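PDB 4ZR1: ceramide very long chain fatty acid hydroxylase SCS7 from Saccharomyces cerevisiae, which hydroxylates the very long chain fatty acids of sphingolipids, probably at C-2 of the ceramide acyl chain, using molecular oxygen and electrons from cytochrome b5. Local coordinates for residues 256-261 / 281-286; 25-30 / 285-290. One frame throughout, in Å; residues are numbered along the deposited sequence.

Followed from the N terminus, the chain first lays down 25-30, probably on the cytoplasmic side, and then runs through all four transmembrane helices before helix 242-256 leads into 256-261. Contact 1 closes the short loop that holds helix 269-273, bringing 281-286 back against 256-261. Contact 2 closes a far longer one, joining 285-290 to 25-30, so the smaller loop sits at the C-terminal end of the larger, the two closing on overlapping segments that share Ser285 and Lys286. The contacts also touch directly, Tyr256 O lying 3.0 Å from Val29 N, a probable hydrogen bond. Together they draw the N-terminal loop, the loop after helix 242-256 and the C-terminal strand region into one region beside the zinc site, probably cytoplasmic.

Contact 1: 256-261 / 281-286; sequences YKNYQL and DAPLSK
Ser285 turns its side chain into the loop that follows helix 242-256, and the closest packing of this contact gathers around it. Its OG stands anti to the carbonyl carbon (chi1 -76°), where it weakly accepts Tyr259 N at 3.3 Å and lies 3.6 Å from Tyr259 CD1, oblique to that ring. A small hydroxyl suits the place, since it can meet a backbone N-H with little bulk beside an aromatic ring. One residue back in the loop, Asn258 has CG anti to its backbone N and uses both ends of its amide. OD1 accepts Gln260 N at 2.7 Å, in the carbonyl plane, while ND2 donates to Pro283 O at 2.7 Å from above the plane of that carbonyl. Main chain adds a weak bond, Ser285 N to Lys257 O at 3.0 Å.

The other end is looser and nearer solvent. Exposed Leu284 crosses the aliphatic part of Lys257 at about a right angle, CD2 lying 3.8 Å from Lys257 CG, and Ala282 CB meets Leu261 CD1 at 3.9 Å. Lys257 runs fully extended, so its methylenes pass Ala282 O before NZ reaches Lys30 O, a bond that ties in the N-terminal loop.

Tyr259, stacked on His79, lies beside the zinc ligands His155 and His178, and Leu261 O accepts a hydrogen bond from the ligand His254. The bond that Asn258 OD1 accepts from the N-H two residues on closes an Asx turn, here shaping a loop at the edge of the dimetal histidine site.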
ATOM      1  N   TYR A 256      -6.073   2.659 -10.811  1.00 89.99           N
ATOM      2  CA  TYR A 256      -6.838   2.310 -12.002  1.00 87.90           C
ATOM      3  C   TYR A 256      -6.440   3.070 -13.267  1.00 99.10           C
ATOM      4  O   TYR A 256      -7.224   3.144 -14.210  1.00110.71           O
ATOM      5  CB  TYR A 256      -8.325   2.538 -11.742  1.00 86.67           C
ATOM      6  CG  TYR A 256      -8.848   1.872 -10.496  1.00 90.15           C
ATOM      7  CD1 TYR A 256      -9.263   0.542 -10.510  1.00 93.73           C
ATOM      8  CD2 TYR A 256      -8.937   2.574  -9.304  1.00 84.61           C
ATOM      9  CE1 TYR A 256      -9.746  -0.066  -9.361  1.00 93.72           C
ATOM     10  CE2 TYR A 256      -9.414   1.981  -8.161  1.00 89.36           C
ATOM     11  CZ  TYR A 256      -9.818   0.664  -8.191  1.00 92.67           C
ATOM     12  OH  TYR A 256     -10.294   0.092  -7.040  1.00 93.42           O
ATOM     13  N   LYS A 257      -5.235   3.626 -13.301  1.00 96.66           N
ATOM     14  CA  LYS A 257      -4.783   4.355 -14.483  1.00 96.32           C
ATOM     15  C   LYS A 257      -3.275   4.239 -14.710  1.00 94.74           C
ATOM     16  O   LYS A 257      -2.827   3.870 -15.803  1.00 91.95           O
ATOM     17  CB  LYS A 257      -5.179   5.826 -14.373  1.00101.92           C
ATOM     18  CG  LYS A 257      -4.764   6.677 -15.556  1.00106.12           C
ATOM     19  CD  LYS A 257      -5.347   8.072 -15.432  1.00105.12           C
ATOM     20  CE  LYS A 257      -5.016   8.940 -16.633  1.00106.03           C
ATOM     21  NZ  LYS A 257      -5.629  10.290 -16.482  1.00109.50           N
ATOM     22  N   ASN A 258      -2.496   4.552 -13.675  1.00 86.35           N
ATOM     23  CA  ASN A 258      -1.040   4.523 -13.773  1.00 91.66           C
ATOM     24  C   ASN A 258      -0.386   4.302 -12.407  1.00 94.62           C
ATOM     25  O   ASN A 258      -0.490   5.156 -11.525  1.00102.29           O
ATOM     26  CB  ASN A 258      -0.530   5.833 -14.398  1.00 94.48           C
ATOM     27  CG  ASN A 258       0.901   5.730 -14.912  1.00 90.53           C
ATOM     28  OD1 ASN A 258       1.767   5.131 -14.272  1.00 89.51           O
ATOM     29  ND2 ASN A 258       1.150   6.313 -16.081  1.00 91.74           N
ATOM     30  N   TYR A 259       0.288   3.163 -12.241  1.00 83.80           N
ATOM     31  CA  TYR A 259       0.998   2.865 -10.998  1.00 82.01           C
ATOM     32  C   TYR A 259       2.506   3.078 -11.148  1.00 88.10           C
ATOM     33  O   TYR A 259       3.297   2.577 -10.345  1.00 86.73           O
ATOM     34  CB  TYR A 259       0.702   1.431 -10.523  1.00 82.37           C
ATOM     35  CG  TYR A 259       1.136   0.310 -11.456  1.00 74.53           C
ATOM     36  CD1 TYR A 259       0.335  -0.094 -12.517  1.00 76.49           C
ATOM     37  CD2 TYR A 259       2.330  -0.372 -11.247  1.00 81.70           C
ATOM     38  CE1 TYR A 259       0.724  -1.119 -13.363  1.00 76.11           C
ATOM     39  CE2 TYR A 259       2.724  -1.407 -12.079  1.00 78.88           C
ATOM     40  CZ  TYR A 259       1.918  -1.772 -13.136  1.00 79.34           C
ATOM     41  OH  TYR A 259       2.316  -2.796 -13.965  1.00 84.98           O
ATOM     42  N   GLN A 260       2.902   3.815 -12.184  1.00 88.69           N
ATOM     43  CA  GLN A 260       4.280   4.285 -12.304  1.00 88.13           C
ATOM     44  C   GLN A 260       4.371   5.716 -11.776  1.00 88.77           C
ATOM     45  O   GLN A 260       5.453   6.309 -11.727  1.00 81.95           O
ATOM     46  CB  GLN A 260       4.776   4.211 -13.750  1.00 85.32           C
ATOM     47  CG  GLN A 260       5.188   2.824 -14.192  1.00 93.50           C
ATOM     48  CD  GLN A 260       4.007   1.931 -14.512  1.00103.27           C
ATOM     49  OE1 GLN A 260       3.085   2.319 -15.234  1.00107.47           O
ATOM     50  NE2 GLN A 260       4.017   0.733 -13.950  1.00100.61           N
ATOM     51  N   LEU A 261       3.219   6.253 -11.377  1.00 89.17           N
ATOM     52  CA  LEU A 261       3.116   7.598 -10.826  1.00 88.63           C
ATOM     53  C   LEU A 261       2.195   7.622  -9.603  1.00 95.13           C
ATOM     54  O   LEU A 261       1.578   6.610  -9.263  1.00 92.40           O
ATOM     55  CB  LEU A 261       2.590   8.562 -11.885  1.00 91.43           C
ATOM     56  CG  LEU A 261       3.364   8.653 -13.195  1.00 94.13           C
ATOM     57  CD1 LEU A 261       2.559   9.448 -14.192  1.00 92.06           C
ATOM     58  CD2 LEU A 261       4.733   9.285 -12.981  1.00 98.00           C
ATOM     59  N   ASP A 281      -3.137  14.174 -18.082  1.00137.04           N
ATOM     60  CA  ASP A 281      -2.786  13.529 -19.365  1.00152.09           C
ATOM     61  C   ASP A 281      -1.636  12.527 -19.175  1.00145.52           C
ATOM     62  O   ASP A 281      -0.868  12.239 -20.090  1.00153.19           O
ATOM     63  CB  ASP A 281      -2.436  14.590 -20.429  1.00168.59           C
ATOM     64  CG  ASP A 281      -1.023  15.181 -20.272  1.00170.77           C
ATOM     65  OD1 ASP A 281      -0.193  14.682 -19.474  1.00168.65           O
ATOM     66  OD2 ASP A 281      -0.738  16.191 -20.951  1.00173.79           O
ATOM     67  N   ALA A 282      -1.481  12.055 -17.950  1.00130.04           N
ATOM     68  CA  ALA A 282      -0.621  10.914 -17.690  1.00119.05           C
ATOM     69  C   ALA A 282      -1.080   9.719 -18.514  1.00114.85           C
ATOM     70  O   ALA A 282      -2.273   9.532 -18.692  1.00118.96           O
ATOM     71  CB  ALA A 282      -0.626  10.594 -16.204  1.00118.58           C
ATOM     72  N   PRO A 283      -0.131   8.933 -19.041  1.00107.87           N
ATOM     73  CA  PRO A 283      -0.462   7.760 -19.855  1.00102.48           C
ATOM     74  C   PRO A 283      -1.064   6.638 -19.014  1.00107.89           C
ATOM     75  O   PRO A 283      -0.925   6.634 -17.788  1.00107.54           O
ATOM     76  CB  PRO A 283       0.896   7.326 -20.421  1.00 93.54           C
ATOM     77  CG  PRO A 283       1.841   8.447 -20.121  1.00102.84           C
ATOM     78  CD  PRO A 283       1.321   9.112 -18.907  1.00104.48           C
ATOM     79  N   LEU A 284      -1.713   5.683 -19.670  1.00107.13           N
ATOM     80  CA  LEU A 284      -2.120   4.454 -18.997  1.00100.44           C
ATOM     81  C   LEU A 284      -0.888   3.571 -18.780  1.00103.56           C
ATOM     82  O   LEU A 284       0.152   3.766 -19.422  1.00 95.71           O
ATOM     83  CB  LEU A 284      -3.176   3.707 -19.812  1.00 87.13           C
ATOM     84  CG  LEU A 284      -4.455   4.464 -20.181  1.00 91.71           C
ATOM     85  CD1 LEU A 284      -5.394   3.571 -20.983  1.00 89.77           C
ATOM     86  CD2 LEU A 284      -5.149   4.995 -18.943  1.00 96.05           C
ATOM     87  N   SER A 285      -0.991   2.606 -17.871  1.00103.10           N
ATOM     88  CA  SER A 285       0.097   1.657 -17.680  1.00 94.71           C
ATOM     89  C   SER A 285      -0.013   0.533 -18.714  1.00103.64           C
ATOM     90  O   SER A 285      -1.101   0.256 -19.230  1.00101.69           O
ATOM     91  CB  SER A 285       0.087   1.110 -16.253  1.00 89.34           C
ATOM     92  OG  SER A 285       0.595   2.075 -15.341  1.00 82.54           O
ATOM     93  N   LYS A 286       1.114  -0.098 -19.037  1.00109.42           N
ATOM     94  CA  LYS A 286       1.123  -1.077 -20.117  1.00109.51           C
ATOM     95  C   LYS A 286       0.506  -2.385 -19.651  1.00110.18           C
ATOM     96  O   LYS A 286       0.667  -2.778 -18.500  1.00110.93           O
ATOM     97  CB  LYS A 286       2.548  -1.294 -20.658  1.00119.59           C
ATOM     98  CG  LYS A 286       3.573  -1.875 -19.686  1.00133.40           C
ATOM     99  CD  LYS A 286       4.986  -1.775 -20.279  1.00140.65           C
ATOM    100  CE  LYS A 286       6.051  -2.430 -19.401  1.00136.64           C
ATOM    101  NZ  LYS A 286       5.987  -3.922 -19.434  1.00129.04           N
TER

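Contact 2: 25-30 / 285-290; sequences STTFVK and SKMKYE
Met287 reaches across to the N-terminal loop with an extended thioether chain, its CG placed anti to the carbonyl carbon and beside the backbone N. CB points toward 25-30 and starts the chain in that direction. CG is the first atom to touch, 4.1 Å from Phe28 CD2. SD then lies 3.9 Å from Thr27 CA and at a similar distance from Thr26 O; it sits 5.2 Å from the centroid of the Phe28 ring and 46° off the ring normal, an oblique Met-aromatic contact. At the tip, CE settles against the backbone, 3.4 Å from Phe28 N, with Thr27 CA and Phe28 CB also near. A long, unbranched side chain suits this path, its methyl reaching the Phe28 backbone while its sulfur lies beside the ring.

Phe28 is itself buried. Its CE2 packs on Ser285 CB at 3.6 Å, and CD2 brings the ring edge to Ser285 O at 3.4 Å. The ring also touches Tyr259, and the Phe28 side chain comes within about 7 Å of the side chains of the zinc ligands His178 and His255. An alanine in place of Met287 would lose the CG, sulfur and methyl contacts, and would probably weaken the hold of the C-terminal segment on Thr27 and Phe28.

Across these segments the joint is made by apolar, sulfur-aromatic and ring-edge contacts, so its fit depends on shape more than on directed bonds; polar fastening comes from neighbours, such as the salt bridge of Glu290 with Arg80.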
ATOM      1  N   SER A  25     -12.377  -4.995 -15.123  1.00113.02           N
ATOM      2  CA  SER A  25     -11.624  -4.243 -14.123  1.00 95.54           C
ATOM      3  C   SER A  25     -10.124  -4.282 -14.362  1.00 87.14           C
ATOM      4  O   SER A  25      -9.384  -3.458 -13.827  1.00 84.64           O
ATOM      5  CB  SER A  25     -11.926  -4.765 -12.718  1.00 91.96           C
ATOM      6  OG  SER A  25     -11.335  -6.034 -12.506  1.00 96.11           O
ATOM      7  N   THR A  26      -9.682  -5.246 -15.160  1.00 87.78           N
ATOM      8  CA  THR A  26      -8.258  -5.446 -15.417  1.00 89.06           C
ATOM      9  C   THR A  26      -7.715  -4.453 -16.430  1.00 93.45           C
ATOM     10  O   THR A  26      -6.520  -4.445 -16.710  1.00 96.10           O
ATOM     11  CB  THR A  26      -7.970  -6.879 -15.924  1.00 92.42           C
ATOM     12  OG1 THR A  26      -8.580  -7.069 -17.208  1.00 94.02           O
ATOM     13  CG2 THR A  26      -8.504  -7.913 -14.949  1.00 85.71           C
ATOM     14  N   THR A  27      -8.595  -3.625 -16.984  1.00100.27           N
ATOM     15  CA  THR A  27      -8.189  -2.664 -17.995  1.00102.82           C
ATOM     16  C   THR A  27      -8.170  -1.263 -17.394  1.00102.45           C
ATOM     17  O   THR A  27      -9.190  -0.763 -16.912  1.00102.84           O
ATOM     18  CB  THR A  27      -9.117  -2.691 -19.235  1.00112.77           C
ATOM     19  OG1 THR A  27     -10.444  -2.306 -18.859  1.00125.01           O
ATOM     20  CG2 THR A  27      -9.157  -4.086 -19.848  1.00111.29           C
ATOM     21  N   PHE A  28      -6.990  -0.651 -17.419  1.00 92.87           N
ATOM     22  CA  PHE A  28      -6.795   0.701 -16.929  1.00103.41           C
ATOM     23  C   PHE A  28      -7.640   1.687 -17.734  1.00109.39           C
ATOM     24  O   PHE A  28      -7.896   1.464 -18.915  1.00116.32           O
ATOM     25  CB  PHE A  28      -5.307   1.061 -16.997  1.00106.99           C
ATOM     26  CG  PHE A  28      -4.424   0.125 -16.211  1.00103.86           C
ATOM     27  CD1 PHE A  28      -4.681  -0.132 -14.870  1.00 99.52           C
ATOM     28  CD2 PHE A  28      -3.357  -0.525 -16.819  1.00100.31           C
ATOM     29  CE1 PHE A  28      -3.880  -1.002 -14.144  1.00 94.69           C
ATOM     30  CE2 PHE A  28      -2.551  -1.400 -16.097  1.00 99.50           C
ATOM     31  CZ  PHE A  28      -2.814  -1.637 -14.755  1.00 93.34           C
ATOM     32  N   VAL A  29      -8.092   2.761 -17.088  1.00103.22           N
ATOM     33  CA  VAL A  29      -8.927   3.758 -17.754  1.00111.34           C
ATOM     34  C   VAL A  29      -8.309   5.155 -17.645  1.00113.87           C
ATOM     35  O   VAL A  29      -7.611   5.454 -16.676  1.00114.67           O
ATOM     36  CB  VAL A  29     -10.361   3.783 -17.171  1.00113.19           C
ATOM     37  CG1 VAL A  29     -11.342   4.334 -18.199  1.00126.35           C
ATOM     38  CG2 VAL A  29     -10.792   2.391 -16.751  1.00103.70           C
ATOM     39  N   LYS A  30      -8.554   6.005 -18.644  1.00113.24           N
ATOM     40  CA  LYS A  30      -7.999   7.352 -18.628  1.00112.45           C
ATOM     41  C   LYS A  30      -8.724   8.156 -17.562  1.00112.79           C
ATOM     42  O   LYS A  30      -8.150   9.069 -16.976  1.00117.58           O
ATOM     43  CB  LYS A  30      -8.119   8.038 -19.993  1.00119.78           C
ATOM     44  CG  LYS A  30      -9.202   9.104 -20.059  1.00132.58           C
ATOM     45  CD  LYS A  30      -9.497   9.505 -21.481  1.00141.65           C
ATOM     46  CE  LYS A  30     -10.988   9.479 -21.741  1.00141.93           C
ATOM     47  NZ  LYS A  30     -11.251   9.527 -23.195  1.00146.22           N
ATOM     48  N   SER A 285      -0.991   2.606 -17.871  1.00103.10           N
ATOM     49  CA  SER A 285       0.097   1.657 -17.680  1.00 94.71           C
ATOM     50  C   SER A 285      -0.013   0.533 -18.714  1.00103.64           C
ATOM     51  O   SER A 285      -1.101   0.256 -19.230  1.00101.69           O
ATOM     52  CB  SER A 285       0.087   1.110 -16.253  1.00 89.34           C
ATOM     53  OG  SER A 285       0.595   2.075 -15.341  1.00 82.54           O
ATOM     54  N   LYS A 286       1.114  -0.098 -19.037  1.00109.42           N
ATOM     55  CA  LYS A 286       1.123  -1.077 -20.117  1.00109.51           C
ATOM     56  C   LYS A 286       0.506  -2.385 -19.651  1.00110.18           C
ATOM     57  O   LYS A 286       0.667  -2.778 -18.500  1.00110.93           O
ATOM     58  CB  LYS A 286       2.548  -1.294 -20.658  1.00119.59           C
ATOM     59  CG  LYS A 286       3.573  -1.875 -19.686  1.00133.40           C
ATOM     60  CD  LYS A 286       4.986  -1.775 -20.279  1.00140.65           C
ATOM     61  CE  LYS A 286       6.051  -2.430 -19.401  1.00136.64           C
ATOM     62  NZ  LYS A 286       5.987  -3.922 -19.434  1.00129.04           N
ATOM     63  N   MET A 287      -0.233  -3.033 -20.546  1.00115.16           N
ATOM     64  CA  MET A 287      -0.845  -4.319 -20.252  1.00109.41           C
ATOM     65  C   MET A 287      -0.173  -5.364 -21.129  1.00108.91           C
ATOM     66  O   MET A 287      -0.774  -5.868 -22.081  1.00105.47           O
ATOM     67  CB  MET A 287      -2.358  -4.286 -20.489  1.00109.25           C
ATOM     68  CG  MET A 287      -3.042  -2.993 -20.023  1.00101.87           C
ATOM     69  SD  MET A 287      -4.848  -3.097 -19.987  1.00118.79           S
ATOM     70  CE  MET A 287      -5.316  -1.402 -20.306  1.00 76.29           C
ATOM     71  N   LYS A 288       1.076  -5.679 -20.784  1.00115.05           N
ATOM     72  CA  LYS A 288       1.984  -6.465 -21.620  1.00120.31           C
ATOM     73  C   LYS A 288       1.457  -7.849 -22.007  1.00122.69           C
ATOM     74  O   LYS A 288       1.687  -8.316 -23.118  1.00131.71           O
ATOM     75  CB  LYS A 288       3.340  -6.611 -20.910  1.00123.28           C
ATOM     76  CG  LYS A 288       4.508  -6.851 -21.850  1.00141.82           C
ATOM     77  CD  LYS A 288       5.796  -6.995 -21.072  1.00146.05           C
ATOM     78  CE  LYS A 288       7.013  -6.930 -21.975  1.00152.57           C
ATOM     79  NZ  LYS A 288       8.222  -6.485 -21.226  1.00154.45           N
ATOM     80  N   TYR A 289       0.744  -8.497 -21.094  1.00113.34           N
ATOM     81  CA  TYR A 289       0.281  -9.862 -21.315  1.00103.36           C
ATOM     82  C   TYR A 289      -1.234  -9.955 -21.525  1.00106.97           C
ATOM     83  O   TYR A 289      -1.992  -9.139 -21.000  1.00100.59           O
ATOM     84  CB  TYR A 289       0.709 -10.743 -20.139  1.00101.31           C
ATOM     85  CG  TYR A 289       2.170 -11.157 -20.179  1.00104.21           C
ATOM     86  CD1 TYR A 289       3.164 -10.374 -19.596  1.00100.10           C
ATOM     87  CD2 TYR A 289       2.552 -12.348 -20.786  1.00105.64           C
ATOM     88  CE1 TYR A 289       4.495 -10.766 -19.631  1.00 96.06           C
ATOM     89  CE2 TYR A 289       3.875 -12.745 -20.822  1.00106.30           C
ATOM     90  CZ  TYR A 289       4.842 -11.952 -20.246  1.00101.83           C
ATOM     91  OH  TYR A 289       6.158 -12.354 -20.288  1.00108.00           O
ATOM     92  N   GLU A 290      -1.664 -10.937 -22.322  1.00113.15           N
ATOM     93  CA  GLU A 290      -3.089 -11.236 -22.496  1.00112.19           C
ATOM     94  C   GLU A 290      -3.276 -12.725 -22.850  1.00115.58           C
ATOM     95  O   GLU A 290      -2.584 -13.256 -23.723  1.00119.67           O
ATOM     96  CB  GLU A 290      -3.709 -10.329 -23.567  1.00109.43           C
ATOM     97  CG  GLU A 290      -5.190  -9.947 -23.335  1.00114.55           C
ATOM     98  CD  GLU A 290      -5.384  -8.793 -22.335  1.00119.29           C
ATOM     99  OE1 GLU A 290      -6.530  -8.572 -21.866  1.00111.48           O
ATOM    100  OE2 GLU A 290      -4.392  -8.099 -22.027  1.00121.76           O
TER